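Transcriptional regulator, MarR family (Methanosarcina mazei, PDB 3S2W) probably binds DNA as a dimeric transcription factor of the MarR family, regulating gene expression. Local coordinates at residues L56-R61 with E68-Y73. Sequence-based numbering, arbitrary orientation.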
# COMPACT_ATOMS: atom_id res chain seq x y z
N LEU A 56 -0.87 -8.15 13.57
CA LEU A 56 0.04 -9.06 14.23
C LEU A 56 1.43 -8.41 14.43
O LEU A 56 1.95 -8.41 15.53
CB LEU A 56 0.13 -10.37 13.45
CG LEU A 56 0.35 -11.63 14.28
CD1 LEU A 56 -0.69 -11.75 15.39
CD2 LEU A 56 0.35 -12.86 13.38
N MSE A 57 2.00 -7.82 13.37
CA MSE A 57 3.34 -7.24 13.46
C MSE A 57 3.40 -6.10 14.47
O MSE A 57 4.41 -5.91 15.15
CB MSE A 57 3.83 -6.75 12.08
CG MSE A 57 4.13 -7.87 11.06
SE MSE A 57 5.46 -9.20 11.69
CE MSE A 57 7.10 -8.18 11.47
N ARG A 58 2.32 -5.34 14.59
CA ARG A 58 2.24 -4.27 15.57
C ARG A 58 2.21 -4.80 17.02
O ARG A 58 2.91 -4.27 17.88
CB ARG A 58 1.02 -3.40 15.30
CG ARG A 58 0.98 -2.11 16.10
CD ARG A 58 2.22 -1.29 15.87
NE ARG A 58 2.52 -0.48 17.04
CZ ARG A 58 2.49 0.85 17.06
NH1 ARG A 58 2.19 1.53 15.96
NH2 ARG A 58 2.77 1.48 18.19
N LEU A 59 1.41 -5.83 17.27
CA LEU A 59 1.37 -6.43 18.59
C LEU A 59 2.74 -6.94 19.04
O LEU A 59 3.04 -6.89 20.23
CB LEU A 59 0.33 -7.54 18.66
CG LEU A 59 -1.08 -6.98 18.58
CD1 LEU A 59 -2.07 -8.11 18.34
CD2 LEU A 59 -1.37 -6.23 19.86
N TYR A 60 3.55 -7.43 18.10
CA TYR A 60 4.93 -7.84 18.43
C TYR A 60 5.80 -6.66 18.88
O TYR A 60 6.77 -6.86 19.60
CB TYR A 60 5.63 -8.54 17.26
CG TYR A 60 5.01 -9.84 16.87
CD1 TYR A 60 4.60 -10.74 17.83
CD2 TYR A 60 4.81 -10.16 15.53
CE1 TYR A 60 4.01 -11.94 17.48
CE2 TYR A 60 4.22 -11.36 15.17
CZ TYR A 60 3.83 -12.24 16.15
OH TYR A 60 3.24 -13.43 15.82
N ARG A 61 5.46 -5.45 18.43
CA ARG A 61 6.16 -4.29 18.96
C ARG A 61 5.54 -3.85 20.29
O ARG A 61 6.22 -3.72 21.29
CB ARG A 61 6.16 -3.15 17.95
CG ARG A 61 7.48 -2.99 17.22
CD ARG A 61 7.43 -1.83 16.23
NE ARG A 61 6.44 -2.06 15.18
CZ ARG A 61 5.71 -1.09 14.61
NH1 ARG A 61 5.87 0.17 15.00
NH2 ARG A 61 4.83 -1.40 13.66
N GLU A 68 -8.76 0.56 19.29
CA GLU A 68 -8.88 1.83 18.59
C GLU A 68 -7.48 2.40 18.27
O GLU A 68 -7.23 2.86 17.16
CB GLU A 68 -9.73 2.83 19.38
CG GLU A 68 -10.17 4.01 18.53
CD GLU A 68 -11.17 4.91 19.24
OE1 GLU A 68 -11.34 4.78 20.47
OE2 GLU A 68 -11.80 5.75 18.54
N SER A 69 -6.57 2.34 19.23
CA SER A 69 -5.20 2.76 18.98
C SER A 69 -4.63 2.01 17.77
O SER A 69 -4.04 2.61 16.88
CB SER A 69 -4.29 2.54 20.21
OG SER A 69 -4.86 3.09 21.40
N LEU A 70 -4.81 0.69 17.72
CA LEU A 70 -4.32 -0.08 16.57
C LEU A 70 -4.86 0.53 15.29
O LEU A 70 -4.13 0.69 14.32
CB LEU A 70 -4.77 -1.53 16.67
CG LEU A 70 -3.84 -2.42 17.47
CD1 LEU A 70 -4.47 -3.78 17.55
CD2 LEU A 70 -2.51 -2.48 16.77
N SER A 71 -6.14 0.85 15.30
CA SER A 71 -6.79 1.47 14.15
C SER A 71 -6.13 2.80 13.73
O SER A 71 -5.81 2.99 12.56
CB SER A 71 -8.27 1.68 14.45
OG SER A 71 -8.97 2.02 13.27
N ASP A 72 -5.94 3.70 14.69
CA ASP A 72 -5.37 5.02 14.41
C ASP A 72 -3.90 4.98 13.98
O ASP A 72 -3.50 5.74 13.11
CB ASP A 72 -5.52 5.95 15.62
CG ASP A 72 -6.96 6.14 16.06
OD1 ASP A 72 -7.87 6.07 15.19
OD2 ASP A 72 -7.20 6.37 17.26
N TYR A 73 -3.10 4.12 14.61
CA TYR A 73 -1.67 4.01 14.27
C TYR A 73 -1.51 3.45 12.86
O TYR A 73 -0.74 3.97 12.07
CB TYR A 73 -0.92 3.08 15.23
CG TYR A 73 -0.82 3.52 16.69
CD1 TYR A 73 -1.13 4.82 17.08
CD2 TYR A 73 -0.41 2.62 17.68
CE1 TYR A 73 -1.04 5.22 18.41
CE2 TYR A 73 -0.32 3.01 19.01
CZ TYR A 73 -0.63 4.31 19.36
OH TYR A 73 -0.54 4.69 20.69
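In Arg58 the side chain sets out with CG trans to the backbone nitrogen (chi1 -170°) and then kinks at chi2 (57°), which lays CB and CG against Leu70 and carries the guanidinium on to Tyr73. The contact belongs to the winged helix-turn-helix domain of the MarR fold: helix 53-61 packs on helix 67-74, the first helix of the helix-turn-helix, which helix 78-90 follows as the presumed recognition helix. The helices stand well apart, with Arg58 CA 7.8 Å from Leu70 CA, and side chains bridge the gap. The Leu70 and Arg58 side chains run antiparallel alongside one another, Leu70 CD2 lying 3.6 Å from Arg58 CG. Leu59 and Leu70 both also touch Ile65 of the short strand between the helices, and Leu59 reaches Val108 and Leu110 of the wing, so the apolar side of the contact runs into the domain core. Farther out, the guanidinium and the phenol ring lie nearly parallel, their planes 15° apart, but overlap only in part. Tyr73 CD2 sits over one guanidinium face, 3.3 Å from Arg58 NH1. Arg61 NH1 comes above the opposite face, offset toward its rim. Tyr30 of the second subunit packs on both arginines, which places this outer layer at the dimer interface. On the side of the Tyr73 ring turned from Arg58, Ser69 O lies 3.3 Å above the ring plane, offset toward the rim, while accepting the helical bond from Tyr73 N. The second terminal nitrogen, Arg58 NH2, rests 3.5 Å from Tyr73 CE2.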